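Local coordinates for protein 1d10 (Caenorhabditis elegans, PDB 1T9F) that is of unknown function but carries three MIR repeats in a beta-trefoil fold, consistent with kinship to SDF2-like proteins of the secretory pathway, at residues Ser35-Val40 against His87-Thr92; Gly83-Ser88 against Ala109-Gly114. One frame throughout, in Å; residues are numbered along the deposited sequence.

Strand 85-89 takes part in both contacts, and the two share His87 and Ser88, with centres about 11 Å apart. The imidazole of His87 joins them: its CD2 lies on the side of Gln37 in contact 1, while its CE1 and one ring face meet Asp112 and Gly114 in contact 2. Contact 1 lies toward the surface and contact 2 is largely buried. They also touch directly, for Val40 CG1 packs 4.1 Å from Leu86 CD1, and Gln38 OE1 lies 3.5 Å from Thr84 OG1, both of these oxygens bonding to the hydroxyl of Thr82. Strand 85-89 of the beta-trefoil is thus flanked by segment 35-40 and by the loop 109-114.

Contact 1 (Ser35-Val40 against His87-Thr92); sequences SGQQSV and HSHHFT
Gln37 OE1 is hydrogen-bonded to the hydroxyl of Ser103 and at the same time faces the imidazole of His89. His89 CE1 comes within 2.9 Å of Gln37 OE1, the oxygen lying near the ring plane at the edge, so that a carbonyl faces the polarised carbon between the two ring nitrogens. Extended beyond CG (chi2 180°), Gln37 reaches His89 tip to tip; the amide and ring planes are 33° apart. The same oxygen stands obliquely to the ring of His87, 4.1 Å from His87 CD2.

His89 is sandwiched within its own segment: His87 CD2 lies 3.4 Å above one face of its ring, toward the rim, and Phe91 CD1 lies 3.3 Å above the centre of the other. Phe91 in turn offers a face to Ser35. Ser35 CB sits 3.8 Å from the centroid of the Phe91 ring and only 5° off its normal, a CH-pi contact.

Ser35 OG accepts from Gln37 N in an ST turn, although the position of this hydroxyl is less certain. It also bonds to Glu101 OE1, as does His89 NE2, so one carboxylate oxygen appears to tie both segments together. Strands 38-43 and 85-89 both pair antiparallel with strand 100-105, which supplies Glu101 and Ser103 and links the two segments within the hairpin triplet that caps the barrel of the trefoil.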
ATOM      1  N   SER A  35      13.087   3.119  10.788  1.00 43.61           N
ATOM      2  CA  SER A  35      13.990   3.694   9.797  1.00 38.34           C
ATOM      3  C   SER A  35      13.946   5.211   9.854  1.00 38.29           C
ATOM      4  O   SER A  35      14.815   5.889   9.309  1.00 39.48           O
ATOM      5  CB  SER A  35      13.585   3.239   8.392  1.00 45.61           C
ATOM      6  OG  SER A  35      12.349   3.828   8.006  1.00 35.65           O
ATOM      7  N   GLY A  36      12.923   5.741  10.514  1.00 36.84           N
ATOM      8  CA  GLY A  36      12.785   7.179  10.602  1.00 34.17           C
ATOM      9  C   GLY A  36      12.348   7.762   9.269  1.00 31.24           C
ATOM     10  O   GLY A  36      12.487   8.962   9.034  1.00 27.38           O
ATOM     11  N   GLN A  37      11.830   6.912   8.386  1.00 27.92           N
ATOM     12  CA  GLN A  37      11.362   7.370   7.079  1.00 27.72           C
ATOM     13  C   GLN A  37       9.917   7.857   7.195  1.00 23.04           C
ATOM     14  O   GLN A  37       9.302   7.735   8.249  1.00 22.32           O
ATOM     15  CB  GLN A  37      11.443   6.237   6.054  1.00 25.38           C
ATOM     16  CG  GLN A  37      12.837   5.674   5.868  1.00 37.82           C
ATOM     17  CD  GLN A  37      12.878   4.553   4.850  1.00 39.23           C
ATOM     18  OE1 GLN A  37      11.956   3.749   4.761  1.00 30.71           O
ATOM     19  NE2 GLN A  37      13.964   4.484   4.087  1.00 40.25           N
ATOM     20  N   GLN A  38       9.382   8.397   6.106  1.00 23.53           N
ATOM     21  CA  GLN A  38       8.014   8.909   6.082  1.00 23.22           C
ATOM     22  C   GLN A  38       7.040   7.801   6.454  1.00 22.82           C
ATOM     23  O   GLN A  38       7.116   6.700   5.916  1.00 23.62           O
ATOM     24  CB  GLN A  38       7.682   9.438   4.690  1.00 21.79           C
ATOM     25  CG  GLN A  38       6.429  10.280   4.630  1.00 18.27           C
ATOM     26  CD  GLN A  38       6.204  10.855   3.254  1.00 29.61           C
ATOM     27  OE1 GLN A  38       5.341  10.390   2.498  1.00 25.89           O
ATOM     28  NE2 GLN A  38       6.995  11.860   2.905  1.00 22.57           N
ATOM     29  N   SER A  39       6.126   8.097   7.372  1.00 24.36           N
ATOM     30  CA  SER A  39       5.158   7.108   7.821  1.00 20.75           C
ATOM     31  C   SER A  39       4.028   6.836   6.823  1.00 24.93           C
ATOM     32  O   SER A  39       3.779   7.620   5.901  1.00 20.82           O
ATOM     33  CB  SER A  39       4.540   7.541   9.149  1.00 22.06           C
ATOM     34  OG  SER A  39       3.751   8.706   8.992  1.00 28.40           O
ATOM     35  N   VAL A  40       3.352   5.709   7.035  1.00 22.74           N
ATOM     36  CA  VAL A  40       2.218   5.291   6.218  1.00 18.26           C
ATOM     37  C   VAL A  40       1.135   4.884   7.202  1.00 17.40           C
ATOM     38  O   VAL A  40       1.402   4.156   8.154  1.00 22.30           O
ATOM     39  CB  VAL A  40       2.558   4.069   5.340  1.00 19.67           C
ATOM     40  CG1 VAL A  40       1.289   3.535   4.670  1.00 13.08           C
ATOM     41  CG2 VAL A  40       3.588   4.457   4.287  1.00 18.01           C
ATOM     42  N   HIS A  87       6.904   1.287   0.849  1.00 17.70           N
ATOM     43  CA  HIS A  87       8.141   0.553   1.081  1.00 24.95           C
ATOM     44  C   HIS A  87       8.141  -0.297   2.340  1.00 22.73           C
ATOM     45  O   HIS A  87       7.430  -0.010   3.303  1.00 22.46           O
ATOM     46  CB  HIS A  87       9.271   1.583   1.188  1.00 20.61           C
ATOM     47  CG  HIS A  87      10.650   1.005   1.148  1.00 20.55           C
ATOM     48  ND1 HIS A  87      11.349   0.837  -0.029  1.00 22.75           N
ATOM     49  CD2 HIS A  87      11.489   0.629   2.142  1.00 29.16           C
ATOM     50  CE1 HIS A  87      12.563   0.390   0.244  1.00 23.47           C
ATOM     51  NE2 HIS A  87      12.674   0.256   1.554  1.00 22.42           N
ATOM     52  N   SER A  88       8.933  -1.364   2.318  1.00 23.14           N
ATOM     53  CA  SER A  88       9.076  -2.197   3.497  1.00 21.91           C
ATOM     54  C   SER A  88      10.513  -2.673   3.611  1.00 27.58           C
ATOM     55  O   SER A  88      11.298  -2.574   2.663  1.00 20.45           O
ATOM     56  CB  SER A  88       8.127  -3.384   3.491  1.00 21.58           C
ATOM     57  OG  SER A  88       7.875  -3.754   4.841  1.00 20.62           O
ATOM     58  N   HIS A  89      10.852  -3.194   4.779  1.00 31.87           N
ATOM     59  CA  HIS A  89      12.213  -3.617   5.045  1.00 33.03           C
ATOM     60  C   HIS A  89      12.296  -4.244   6.426  1.00 33.58           C
ATOM     61  O   HIS A  89      11.277  -4.424   7.093  1.00 29.61           O
ATOM     62  CB  HIS A  89      13.123  -2.394   4.959  1.00 30.72           C
ATOM     63  CG  HIS A  89      12.495  -1.142   5.492  1.00 28.32           C
ATOM     64  ND1 HIS A  89      12.995   0.114   5.226  1.00 27.84           N
ATOM     65  CD2 HIS A  89      11.405  -0.953   6.275  1.00 29.18           C
ATOM     66  CE1 HIS A  89      12.241   1.021   5.821  1.00 32.72           C
ATOM     67  NE2 HIS A  89      11.269   0.400   6.464  1.00 22.60           N
ATOM     68  N   HIS A  90      13.514  -4.566   6.852  1.00 39.24           N
ATOM     69  CA  HIS A  90      13.719  -5.195   8.146  1.00 43.99           C
ATOM     70  C   HIS A  90      13.808  -4.265   9.352  1.00 41.96           C
ATOM     71  O   HIS A  90      14.784  -4.298  10.097  1.00 44.14           O
ATOM     72  CB  HIS A  90      14.962  -6.089   8.106  1.00 49.87           C
ATOM     73  CG  HIS A  90      14.726  -7.418   7.459  1.00 61.18           C
ATOM     74  ND1 HIS A  90      13.704  -8.259   7.843  1.00 65.80           N
ATOM     75  CD2 HIS A  90      15.393  -8.062   6.471  1.00 68.17           C
ATOM     76  CE1 HIS A  90      13.750  -9.363   7.121  1.00 66.87           C
ATOM     77  NE2 HIS A  90      14.766  -9.270   6.282  1.00 68.33           N
ATOM     78  N   PHE A  91      12.796  -3.430   9.534  1.00 36.73           N
ATOM     79  CA  PHE A  91      12.750  -2.546  10.688  1.00 38.47           C
ATOM     80  C   PHE A  91      11.475  -2.915  11.431  1.00 34.69           C
ATOM     81  O   PHE A  91      10.555  -3.483  10.848  1.00 39.03           O
ATOM     82  CB  PHE A  91      12.722  -1.068  10.272  1.00 37.20           C
ATOM     83  CG  PHE A  91      14.014  -0.575   9.677  1.00 36.66           C
ATOM     84  CD1 PHE A  91      14.245  -0.660   8.309  1.00 38.68           C
ATOM     85  CD2 PHE A  91      15.006  -0.031  10.489  1.00 40.00           C
ATOM     86  CE1 PHE A  91      15.450  -0.208   7.754  1.00 49.27           C
ATOM     87  CE2 PHE A  91      16.210   0.422   9.948  1.00 42.84           C
ATOM     88  CZ  PHE A  91      16.433   0.334   8.576  1.00 47.93           C
ATOM     89  N   THR A  92      11.419  -2.603  12.719  1.00 40.91           N
ATOM     90  CA  THR A  92      10.249  -2.937  13.518  1.00 38.98           C
ATOM     91  C   THR A  92       9.183  -1.848  13.406  1.00 38.77           C
ATOM     92  O   THR A  92       9.505  -0.659  13.347  1.00 40.14           O
ATOM     93  CB  THR A  92      10.643  -3.131  14.996  1.00 41.08           C
ATOM     94  OG1 THR A  92       9.589  -3.807  15.692  1.00 52.27           O
ATOM     95  CG2 THR A  92      10.899  -1.786  15.659  1.00 43.62           C
TER

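Contact 2 (Gly83-Ser88 against Ala109-Gly114); sequences GTFLHS and AESDTG
Ser111 is the first residue of the loop to meet strand 85-89, in a part of the beta-trefoil where the chain runs from strand 100-105 back to strand 117-120. Its OG lies over one face of the Phe85 ring, and Ser111 CB approaches Phe85 CD1 to 4.3 Å. With OG anti to the backbone N (chi1 -177°), the hydroxyl stays within reach of Asp115 OD2 and Arg76 NH1, to both of which it is hydrogen-bonded.

Asp112 follows, its side chain crossing that of His87 at about a right angle. Asp112 OD1 lies in the imidazole plane at its edge, 3.4 Å from His87 CE1. The same oxygen accepts a hydrogen bond from Gly114 N at 2.6 Å, met on the anti side but 32° out of the carboxylate plane, which makes an Asx turn where a 3-10 turn begins at Thr113. His87 ND1 bonds not to Asp112 but to Asp115 OD1; two carboxylates close to one ring would tend to favour its protonated form.

The chain closes on the strand at Gly114. Having no side chain, Gly114 can bring its CA to 3.7 Å from His87 CE1, an approach in which a beta carbon would collide with that ring atom. Gly114 O lies 3.5 Å above one face of the imidazole, offset toward its rim. That oxygen also takes a hydrogen bond from His136 NE2, and Gly114 O accepts a weak but fairly straight one from Ser88 N at 3.4 Å, with an N-H...O angle of 160°.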
ATOM      1  N   GLY A  83       5.518  11.907  -3.771  1.00 24.79           N
ATOM      2  CA  GLY A  83       6.384  11.261  -4.741  1.00 32.71           C
ATOM      3  C   GLY A  83       7.146  10.038  -4.261  1.00 30.03           C
ATOM      4  O   GLY A  83       7.995   9.514  -4.985  1.00 25.94           O
ATOM      5  N   THR A  84       6.845   9.591  -3.047  1.00 17.98           N
ATOM      6  CA  THR A  84       7.484   8.427  -2.449  1.00 19.89           C
ATOM      7  C   THR A  84       6.799   7.122  -2.896  1.00 19.98           C
ATOM      8  O   THR A  84       5.785   7.153  -3.601  1.00 15.58           O
ATOM      9  CB  THR A  84       7.401   8.505  -0.922  1.00 18.62           C
ATOM     10  OG1 THR A  84       6.046   8.768  -0.551  1.00 23.14           O
ATOM     11  CG2 THR A  84       8.298   9.612  -0.375  1.00 22.72           C
ATOM     12  N   PHE A  85       7.353   5.985  -2.477  1.00 17.92           N
ATOM     13  CA  PHE A  85       6.788   4.679  -2.816  1.00 18.35           C
ATOM     14  C   PHE A  85       6.499   3.842  -1.570  1.00 18.27           C
ATOM     15  O   PHE A  85       7.230   3.915  -0.581  1.00 23.05           O
ATOM     16  CB  PHE A  85       7.739   3.888  -3.734  1.00 22.41           C
ATOM     17  CG  PHE A  85       7.676   4.298  -5.184  1.00 21.72           C
ATOM     18  CD1 PHE A  85       8.516   5.288  -5.680  1.00 18.02           C
ATOM     19  CD2 PHE A  85       6.761   3.699  -6.048  1.00 15.54           C
ATOM     20  CE1 PHE A  85       8.448   5.681  -7.016  1.00 15.30           C
ATOM     21  CE2 PHE A  85       6.684   4.082  -7.380  1.00 13.76           C
ATOM     22  CZ  PHE A  85       7.533   5.079  -7.869  1.00 20.90           C
ATOM     23  N   LEU A  86       5.427   3.052  -1.611  1.00 19.81           N
ATOM     24  CA  LEU A  86       5.093   2.192  -0.484  1.00 12.06           C
ATOM     25  C   LEU A  86       6.317   1.289  -0.337  1.00 17.67           C
ATOM     26  O   LEU A  86       6.699   0.584  -1.278  1.00 19.96           O
ATOM     27  CB  LEU A  86       3.864   1.356  -0.809  1.00 16.62           C
ATOM     28  CG  LEU A  86       3.274   0.600   0.371  1.00 15.69           C
ATOM     29  CD1 LEU A  86       2.789   1.602   1.432  1.00 15.71           C
ATOM     30  CD2 LEU A  86       2.134  -0.275  -0.122  1.00 13.78           C
ATOM     31  N   HIS A  87       6.904   1.287   0.849  1.00 17.70           N
ATOM     32  CA  HIS A  87       8.141   0.553   1.081  1.00 24.95           C
ATOM     33  C   HIS A  87       8.141  -0.297   2.340  1.00 22.73           C
ATOM     34  O   HIS A  87       7.430  -0.010   3.303  1.00 22.46           O
ATOM     35  CB  HIS A  87       9.271   1.583   1.188  1.00 20.61           C
ATOM     36  CG  HIS A  87      10.650   1.005   1.148  1.00 20.55           C
ATOM     37  ND1 HIS A  87      11.349   0.837  -0.029  1.00 22.75           N
ATOM     38  CD2 HIS A  87      11.489   0.629   2.142  1.00 29.16           C
ATOM     39  CE1 HIS A  87      12.563   0.390   0.244  1.00 23.47           C
ATOM     40  NE2 HIS A  87      12.674   0.256   1.554  1.00 22.42           N
ATOM     41  N   SER A  88       8.933  -1.364   2.318  1.00 23.14           N
ATOM     42  CA  SER A  88       9.076  -2.197   3.497  1.00 21.91           C
ATOM     43  C   SER A  88      10.513  -2.673   3.611  1.00 27.58           C
ATOM     44  O   SER A  88      11.298  -2.574   2.663  1.00 20.45           O
ATOM     45  CB  SER A  88       8.127  -3.384   3.491  1.00 21.58           C
ATOM     46  OG  SER A  88       7.875  -3.754   4.841  1.00 20.62           O
ATOM     47  N   ALA A 109      13.586   7.956  -8.763  1.00 34.35           N
ATOM     48  CA  ALA A 109      15.034   7.873  -8.898  1.00 31.82           C
ATOM     49  C   ALA A 109      15.671   6.966  -7.852  1.00 23.86           C
ATOM     50  O   ALA A 109      16.607   6.239  -8.162  1.00 24.55           O
ATOM     51  CB  ALA A 109      15.649   9.272  -8.810  1.00 29.10           C
ATOM     52  N   GLU A 110      15.169   7.003  -6.622  1.00 21.94           N
ATOM     53  CA  GLU A 110      15.738   6.189  -5.546  1.00 23.13           C
ATOM     54  C   GLU A 110      15.090   4.816  -5.360  1.00 21.98           C
ATOM     55  O   GLU A 110      15.563   4.009  -4.564  1.00 24.31           O
ATOM     56  CB  GLU A 110      15.629   6.922  -4.209  1.00 16.36           C
ATOM     57  CG  GLU A 110      16.252   8.303  -4.165  1.00 20.95           C
ATOM     58  CD  GLU A 110      15.756   9.091  -2.975  1.00 14.22           C
ATOM     59  OE1 GLU A 110      16.347   8.983  -1.882  1.00 30.84           O
ATOM     60  OE2 GLU A 110      14.744   9.805  -3.128  1.00 30.97           O
ATOM     61  N   SER A 111      13.995   4.569  -6.064  1.00 22.32           N
ATOM     62  CA  SER A 111      13.269   3.309  -5.930  1.00 27.80           C
ATOM     63  C   SER A 111      14.137   2.063  -6.117  1.00 28.32           C
ATOM     64  O   SER A 111      14.961   2.002  -7.031  1.00 26.71           O
ATOM     65  CB  SER A 111      12.111   3.279  -6.929  1.00 31.02           C
ATOM     66  OG  SER A 111      11.335   2.099  -6.785  1.00 27.26           O
ATOM     67  N   ASP A 112      13.945   1.080  -5.238  1.00 27.76           N
ATOM     68  CA  ASP A 112      14.675  -0.190  -5.302  1.00 33.60           C
ATOM     69  C   ASP A 112      13.721  -1.373  -5.106  1.00 28.61           C
ATOM     70  O   ASP A 112      12.507  -1.182  -5.016  1.00 28.09           O
ATOM     71  CB  ASP A 112      15.799  -0.241  -4.254  1.00 27.91           C
ATOM     72  CG  ASP A 112      15.291  -0.129  -2.825  1.00 30.93           C
ATOM     73  OD1 ASP A 112      14.185  -0.627  -2.525  1.00 32.83           O
ATOM     74  OD2 ASP A 112      16.018   0.442  -1.983  1.00 35.70           O
ATOM     75  N   THR A 113      14.266  -2.587  -5.032  1.00 26.65           N
ATOM     76  CA  THR A 113      13.447  -3.795  -4.866  1.00 25.17           C
ATOM     77  C   THR A 113      12.546  -3.763  -3.626  1.00 23.58           C
ATOM     78  O   THR A 113      11.548  -4.488  -3.550  1.00 20.37           O
ATOM     79  CB  THR A 113      14.327  -5.077  -4.800  1.00 21.23           C
ATOM     80  OG1 THR A 113      15.205  -5.007  -3.669  1.00 25.42           O
ATOM     81  CG2 THR A 113      15.147  -5.225  -6.063  1.00 31.36           C
ATOM     82  N   GLY A 114      12.904  -2.933  -2.653  1.00 19.33           N
ATOM     83  CA  GLY A 114      12.101  -2.828  -1.446  1.00 16.23           C
ATOM     84  C   GLY A 114      10.728  -2.214  -1.693  1.00 17.50           C
ATOM     85  O   GLY A 114       9.866  -2.254  -0.812  1.00 21.71           O
TER